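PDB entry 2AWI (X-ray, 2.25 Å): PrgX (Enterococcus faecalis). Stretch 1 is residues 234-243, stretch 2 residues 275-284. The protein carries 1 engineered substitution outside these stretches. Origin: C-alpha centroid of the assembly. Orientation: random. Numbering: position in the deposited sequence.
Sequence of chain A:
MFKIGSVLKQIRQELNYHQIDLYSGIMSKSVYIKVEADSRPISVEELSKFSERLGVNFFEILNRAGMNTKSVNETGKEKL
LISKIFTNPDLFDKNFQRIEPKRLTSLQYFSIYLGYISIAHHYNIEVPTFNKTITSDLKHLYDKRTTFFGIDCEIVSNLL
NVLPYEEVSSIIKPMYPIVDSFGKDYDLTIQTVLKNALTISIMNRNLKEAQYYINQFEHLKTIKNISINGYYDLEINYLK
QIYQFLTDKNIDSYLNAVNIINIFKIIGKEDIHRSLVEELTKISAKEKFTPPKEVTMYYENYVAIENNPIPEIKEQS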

ATOM      1  N   LEU A 234       1.209  11.815  17.113  1.00 29.97           N
ATOM      2  CA  LEU A 234       1.504  10.908  16.019  1.00 30.89           C
ATOM      3  C   LEU A 234       2.538   9.871  16.465  1.00 28.77           C
ATOM      4  O   LEU A 234       2.382   8.674  16.223  1.00 29.16           O
ATOM      5  CB  LEU A 234       2.044  11.724  14.843  1.00 42.67           C
ATOM      6  CG  LEU A 234       1.899  11.237  13.407  1.00 51.91           C
ATOM      7  CD1 LEU A 234       0.449  10.892  13.124  1.00 52.15           C
ATOM      8  CD2 LEU A 234       2.386  12.345  12.467  1.00 44.14           C
ATOM      9  N   GLU A 235       3.590  10.343  17.122  1.00 28.63           N
ATOM     10  CA  GLU A 235       4.657   9.471  17.587  1.00 30.01           C
ATOM     11  C   GLU A 235       4.194   8.543  18.707  1.00 31.68           C
ATOM     12  O   GLU A 235       4.488   7.346  18.693  1.00 31.71           O
ATOM     13  CB  GLU A 235       5.842  10.313  18.055  1.00 31.30           C
ATOM     14  CG  GLU A 235       6.994   9.515  18.630  1.00 31.24           C
ATOM     15  CD  GLU A 235       8.243  10.354  18.750  1.00 34.82           C
ATOM     16  OE1 GLU A 235       8.114  11.597  18.693  1.00 35.61           O
ATOM     17  OE2 GLU A 235       9.346   9.780  18.903  1.00 39.47           O
ATOM     18  N   ILE A 236       3.472   9.108  19.669  1.00 42.89           N
ATOM     19  CA  ILE A 236       2.946   8.340  20.789  1.00 43.03           C
ATOM     20  C   ILE A 236       1.961   7.285  20.293  1.00 44.84           C
ATOM     21  O   ILE A 236       1.907   6.177  20.830  1.00 45.65           O
ATOM     22  CB  ILE A 236       2.253   9.267  21.812  1.00 24.13           C
ATOM     23  CG1 ILE A 236       3.320   9.983  22.645  1.00 21.70           C
ATOM     24  CG2 ILE A 236       1.295   8.475  22.699  1.00 24.32           C
ATOM     25  CD1 ILE A 236       2.757  10.919  23.692  1.00 20.33           C
ATOM     26  N   ASN A 237       1.191   7.628  19.260  1.00 30.58           N
ATOM     27  CA  ASN A 237       0.218   6.700  18.689  1.00 32.43           C
ATOM     28  C   ASN A 237       0.956   5.572  17.968  1.00 33.69           C
ATOM     29  O   ASN A 237       0.428   4.472  17.804  1.00 32.86           O
ATOM     30  CB  ASN A 237      -0.709   7.433  17.716  1.00 42.00           C
ATOM     31  CG  ASN A 237      -2.024   6.703  17.500  1.00 48.84           C
ATOM     32  OD1 ASN A 237      -2.091   5.711  16.769  1.00 57.26           O
ATOM     33  ND2 ASN A 237      -3.082   7.188  18.151  1.00 40.42           N
ATOM     34  N   TYR A 238       2.179   5.856  17.528  1.00 30.92           N
ATOM     35  CA  TYR A 238       2.995   4.855  16.861  1.00 30.93           C
ATOM     36  C   TYR A 238       3.538   3.902  17.930  1.00 31.19           C
ATOM     37  O   TYR A 238       3.674   2.703  17.695  1.00 31.33           O
ATOM     38  CB  TYR A 238       4.152   5.521  16.103  1.00 35.91           C
ATOM     39  CG  TYR A 238       5.425   4.698  16.056  1.00 36.51           C
ATOM     40  CD1 TYR A 238       6.411   4.849  17.027  1.00 40.29           C
ATOM     41  CD2 TYR A 238       5.629   3.749  15.059  1.00 39.43           C
ATOM     42  CE1 TYR A 238       7.571   4.075  17.006  1.00 40.82           C
ATOM     43  CE2 TYR A 238       6.782   2.968  15.028  1.00 40.22           C
ATOM     44  CZ  TYR A 238       7.747   3.135  16.006  1.00 44.14           C
ATOM     45  OH  TYR A 238       8.886   2.362  15.983  1.00 44.85           O
ATOM     46  N   LEU A 239       3.845   4.446  19.103  1.00 31.63           N
ATOM     47  CA  LEU A 239       4.358   3.645  20.201  1.00 30.91           C
ATOM     48  C   LEU A 239       3.224   2.775  20.730  1.00 31.73           C
ATOM     49  O   LEU A 239       3.448   1.674  21.222  1.00 34.30           O
ATOM     50  CB  LEU A 239       4.915   4.556  21.302  1.00 23.47           C
ATOM     51  CG  LEU A 239       6.233   5.237  20.912  1.00 25.83           C
ATOM     52  CD1 LEU A 239       6.540   6.411  21.846  1.00 25.93           C
ATOM     53  CD2 LEU A 239       7.352   4.205  20.947  1.00 25.80           C
ATOM     54  N   LYS A 240       2.004   3.280  20.602  1.00 31.94           N
ATOM     55  CA  LYS A 240       0.820   2.554  21.032  1.00 35.34           C
ATOM     56  C   LYS A 240       0.624   1.371  20.087  1.00 34.28           C
ATOM     57  O   LYS A 240       0.295   0.267  20.519  1.00 35.02           O
ATOM     58  CB  LYS A 240      -0.401   3.474  20.991  1.00 49.14           C
ATOM     59  CG  LYS A 240      -1.713   2.819  21.384  1.00 56.46           C
ATOM     60  CD  LYS A 240      -2.868   3.795  21.201  1.00 55.62           C
ATOM     61  CE  LYS A 240      -4.215   3.128  21.411  1.00 63.86           C
ATOM     62  NZ  LYS A 240      -5.341   4.078  21.159  1.00 64.05           N
ATOM     63  N   GLN A 241       0.829   1.604  18.793  1.00 39.29           N
ATOM     64  CA  GLN A 241       0.687   0.543  17.804  1.00 38.26           C
ATOM     65  C   GLN A 241       1.724  -0.541  18.101  1.00 38.09           C
ATOM     66  O   GLN A 241       1.454  -1.729  17.950  1.00 38.41           O
ATOM     67  CB  GLN A 241       0.894   1.091  16.386  1.00 32.36           C
ATOM     68  CG  GLN A 241      -0.172   2.082  15.918  1.00 30.70           C
ATOM     69  CD  GLN A 241      -1.577   1.512  15.976  1.00 35.13           C
ATOM     70  OE1 GLN A 241      -1.849   0.438  15.443  1.00 38.75           O
ATOM     71  NE2 GLN A 241      -2.481   2.236  16.626  1.00 36.65           N
ATOM     72  N   ILE A 242       2.913  -0.124  18.525  1.00 41.61           N
ATOM     73  CA  ILE A 242       3.967  -1.072  18.859  1.00 40.70           C
ATOM     74  C   ILE A 242       3.574  -1.823  20.134  1.00 41.81           C
ATOM     75  O   ILE A 242       3.808  -3.020  20.255  1.00 42.85           O
ATOM     76  CB  ILE A 242       5.308  -0.353  19.077  1.00 33.61           C
ATOM     77  CG1 ILE A 242       5.741   0.326  17.777  1.00 28.39           C
ATOM     78  CG2 ILE A 242       6.366  -1.336  19.567  1.00 29.91           C
ATOM     79  CD1 ILE A 242       5.921  -0.632  16.608  1.00 33.27           C
ATOM     80  N   TYR A 243       2.972  -1.104  21.079  1.00 48.52           N
ATOM     81  CA  TYR A 243       2.522  -1.697  22.334  1.00 50.06           C
ATOM     82  C   TYR A 243       1.532  -2.824  22.041  1.00 51.19           C
ATOM     83  O   TYR A 243       1.622  -3.902  22.626  1.00 50.88           O
ATOM     84  CB  TYR A 243       1.835  -0.640  23.202  1.00 44.28           C
ATOM     85  CG  TYR A 243       1.145  -1.199  24.433  1.00 43.08           C
ATOM     86  CD1 TYR A 243       1.869  -1.522  25.578  1.00 42.52           C
ATOM     87  CD2 TYR A 243      -0.235  -1.418  24.447  1.00 44.28           C
ATOM     88  CE1 TYR A 243       1.242  -2.050  26.709  1.00 37.15           C
ATOM     89  CE2 TYR A 243      -0.872  -1.949  25.576  1.00 43.77           C
ATOM     90  CZ  TYR A 243      -0.124  -2.262  26.702  1.00 42.57           C
ATOM     91  OH  TYR A 243      -0.730  -2.799  27.818  1.00 47.14           O
TER
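Stretch 2 275-284: SLVEELTKIS

Stretch 2 is helical from Ser-275 to Ser-284, within a longer helix, and it runs almost parallel to the helix of stretch 1: the N-to-C directions differ by 10°, and the axes come no closer than 12.3 Å. That spacing is wide for a helix pair, so side chains must reach across it, and only 350 Å² is buried in total. The register pairs Glu-235 with Leu-276 (CA to CA 8.5 Å) and Ile-242 with Leu-280 (CA to CA 8.4 Å). Because the helices run the same way, contacts advance together in sequence, from Glu-235 and Leu-276 at one end to Ile-242 and Ile-283 at the other.

Tyr-238 is the centre of the contact. Its CA-to-CB bond points toward stretch 2, and a chi1 of 147°, off the t well, carries the ring across the gap. Leu-276 lies over one face, its CG 4.2 Å from the ring centroid and 23° off the normal, a CH-pi contact. Leu-276 has chi1 at -93°, between wells, and chi2 in p. Beyond the ring, Tyr-238 OH comes to 3.5 Å from Leu-280 CB and 3.5 Å from Leu-276 O. Leu-276 O accepts the backbone bond from Leu-280 N at 2.9 Å, and no hydrogen bond joins it to Tyr-238 OH. At the ring edge, near its plane, Glu-279 OE1 lies 3.8 Å from Tyr-238 CE1.

Two glutamates approach here without touching. Glu-235 starts sideways, yet chi1 and chi2 both in t extend it until OE2 is 3.6 Å from Leu-276 CD1. Glu-279 points toward stretch 1, with chi1 at -104° and chi2 in t, and its OE1 is 4.0 Å from Leu-239 CD2. A water lies between the carboxylates, within donating reach of both, 2.7 Å from Glu-235 OE2 and 2.9 Å from Glu-279 OE1.

Toward the C-terminal ends the contacts of Ile-242 are apolar. Ile-242 points toward stretch 2 with chi1 and chi2 both m, and its two branches meet different partners: CD1 is 3.8 Å from Leu-280 CD1, while CG2 is 4.0 Å from Ile-283 CG2. Leu-280 leaves its helix sideways in the tp rotamer, and Ile-283, also mm, points toward stretch 1. Off the contact, Thr-281 OG1 and Ser-284 OG turn back to their own helix, bonding Val-277 O at 2.7 Å and Leu-280 O at 2.8 Å respectively. The rule is spare: one long aromatic spans a wide gap, branched aliphatics close one end, and water joins the acids at the other.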

ATOM      1  N   SER A 275      14.882   8.358  13.675  1.00 38.98           N
ATOM      2  CA  SER A 275      14.829   7.704  14.980  1.00 38.62           C
ATOM      3  C   SER A 275      13.780   6.595  15.077  1.00 37.59           C
ATOM      4  O   SER A 275      14.005   5.580  15.733  1.00 37.66           O
ATOM      5  CB  SER A 275      14.582   8.736  16.082  1.00 46.72           C
ATOM      6  OG  SER A 275      13.211   8.801  16.417  1.00 49.44           O
ATOM      7  N   LEU A 276      12.634   6.780  14.433  1.00 38.96           N
ATOM      8  CA  LEU A 276      11.595   5.761  14.476  1.00 39.10           C
ATOM      9  C   LEU A 276      11.988   4.518  13.680  1.00 40.45           C
ATOM     10  O   LEU A 276      11.635   3.399  14.053  1.00 41.86           O
ATOM     11  CB  LEU A 276      10.273   6.332  13.966  1.00 28.58           C
ATOM     12  CG  LEU A 276       9.341   6.893  15.047  1.00 29.69           C
ATOM     13  CD1 LEU A 276      10.131   7.614  16.127  1.00 22.98           C
ATOM     14  CD2 LEU A 276       8.327   7.826  14.396  1.00 25.29           C
ATOM     15  N   VAL A 277      12.718   4.713  12.586  1.00 37.18           N
ATOM     16  CA  VAL A 277      13.165   3.584  11.780  1.00 37.50           C
ATOM     17  C   VAL A 277      14.142   2.749  12.612  1.00 38.26           C
ATOM     18  O   VAL A 277      14.046   1.517  12.651  1.00 38.36           O
ATOM     19  CB  VAL A 277      13.873   4.050  10.479  1.00 41.09           C
ATOM     20  CG1 VAL A 277      14.569   2.874   9.810  1.00 40.21           C
ATOM     21  CG2 VAL A 277      12.856   4.646   9.523  1.00 39.70           C
ATOM     22  N   GLU A 278      15.075   3.424  13.278  1.00 31.84           N
ATOM     23  CA  GLU A 278      16.054   2.742  14.113  1.00 34.33           C
ATOM     24  C   GLU A 278      15.316   2.010  15.226  1.00 34.27           C
ATOM     25  O   GLU A 278      15.598   0.843  15.512  1.00 32.74           O
ATOM     26  CB  GLU A 278      17.037   3.753  14.708  1.00 47.71           C
ATOM     27  CG  GLU A 278      17.751   4.591  13.656  1.00 58.98           C
ATOM     28  CD  GLU A 278      18.687   5.624  14.253  1.00 69.01           C
ATOM     29  OE1 GLU A 278      18.244   6.394  15.132  1.00 68.80           O
ATOM     30  OE2 GLU A 278      19.863   5.670  13.833  1.00 74.29           O
ATOM     31  N   GLU A 279      14.355   2.701  15.836  1.00 43.00           N
ATOM     32  CA  GLU A 279      13.565   2.126  16.917  1.00 44.71           C
ATOM     33  C   GLU A 279      12.896   0.834  16.481  1.00 44.34           C
ATOM     34  O   GLU A 279      13.110  -0.214  17.081  1.00 44.10           O
ATOM     35  CB  GLU A 279      12.496   3.122  17.400  1.00 47.24           C
ATOM     36  CG  GLU A 279      12.836   3.808  18.721  1.00 46.68           C
ATOM     37  CD  GLU A 279      11.963   5.025  19.024  1.00 56.52           C
ATOM     38  OE1 GLU A 279      10.721   4.905  18.987  1.00 56.77           O
ATOM     39  OE2 GLU A 279      12.527   6.102  19.310  1.00 53.31           O
ATOM     40  N   LEU A 280      12.094   0.912  15.427  1.00 36.91           N
ATOM     41  CA  LEU A 280      11.378  -0.254  14.920  1.00 37.79           C
ATOM     42  C   LEU A 280      12.304  -1.392  14.486  1.00 38.27           C
ATOM     43  O   LEU A 280      11.918  -2.559  14.524  1.00 37.64           O
ATOM     44  CB  LEU A 280      10.476   0.150  13.750  1.00 34.13           C
ATOM     45  CG  LEU A 280       9.624  -0.966  13.140  1.00 35.05           C
ATOM     46  CD1 LEU A 280       8.654  -1.501  14.184  1.00 36.48           C
ATOM     47  CD2 LEU A 280       8.872  -0.438  11.933  1.00 34.07           C
ATOM     48  N   THR A 281      13.520  -1.052  14.072  1.00 49.01           N
ATOM     49  CA  THR A 281      14.481  -2.062  13.642  1.00 48.77           C
ATOM     50  C   THR A 281      14.941  -2.888  14.840  1.00 50.64           C
ATOM     51  O   THR A 281      15.100  -4.107  14.748  1.00 51.24           O
ATOM     52  CB  THR A 281      15.720  -1.416  12.977  1.00 41.58           C
ATOM     53  OG1 THR A 281      15.321  -0.718  11.793  1.00 39.21           O
ATOM     54  CG2 THR A 281      16.740  -2.479  12.599  1.00 34.87           C
ATOM     55  N   LYS A 282      15.147  -2.216  15.967  1.00 53.12           N
ATOM     56  CA  LYS A 282      15.586  -2.891  17.178  1.00 54.15           C
ATOM     57  C   LYS A 282      14.424  -3.643  17.812  1.00 53.68           C
ATOM     58  O   LYS A 282      14.589  -4.761  18.302  1.00 55.62           O
ATOM     59  CB  LYS A 282      16.176  -1.872  18.154  1.00 51.58           C
ATOM     60  CG  LYS A 282      17.366  -1.116  17.572  1.00 53.84           C
ATOM     61  CD  LYS A 282      17.952  -0.113  18.550  1.00 51.87           C
ATOM     62  CE  LYS A 282      19.125   0.639  17.923  1.00 57.01           C
ATOM     63  NZ  LYS A 282      19.798   1.573  18.877  1.00 57.70           N
ATOM     64  N   ILE A 283      13.246  -3.034  17.792  1.00 42.83           N
ATOM     65  CA  ILE A 283      12.065  -3.669  18.351  1.00 40.73           C
ATOM     66  C   ILE A 283      11.855  -4.991  17.618  1.00 39.19           C
ATOM     67  O   ILE A 283      11.744  -6.049  18.237  1.00 37.77           O
ATOM     68  CB  ILE A 283      10.799  -2.802  18.145  1.00 47.59           C
ATOM     69  CG1 ILE A 283      10.949  -1.453  18.854  1.00 48.06           C
ATOM     70  CG2 ILE A 283       9.578  -3.538  18.676  1.00 46.87           C
ATOM     71  CD1 ILE A 283      10.905  -1.539  20.366  1.00 46.36           C
ATOM     72  N   SER A 284      11.811  -4.910  16.289  1.00 59.67           N
ATOM     73  CA  SER A 284      11.603  -6.074  15.429  1.00 58.76           C
ATOM     74  C   SER A 284      12.620  -7.197  15.630  1.00 58.76           C
ATOM     75  O   SER A 284      12.273  -8.376  15.562  1.00 58.26           O
ATOM     76  CB  SER A 284      11.608  -5.644  13.959  1.00 42.58           C
ATOM     77  OG  SER A 284      10.490  -4.822  13.671  1.00 40.63           O
TER
HETATM   78  O   HOH W   1       9.808   7.378  20.140  1.00 58.12           O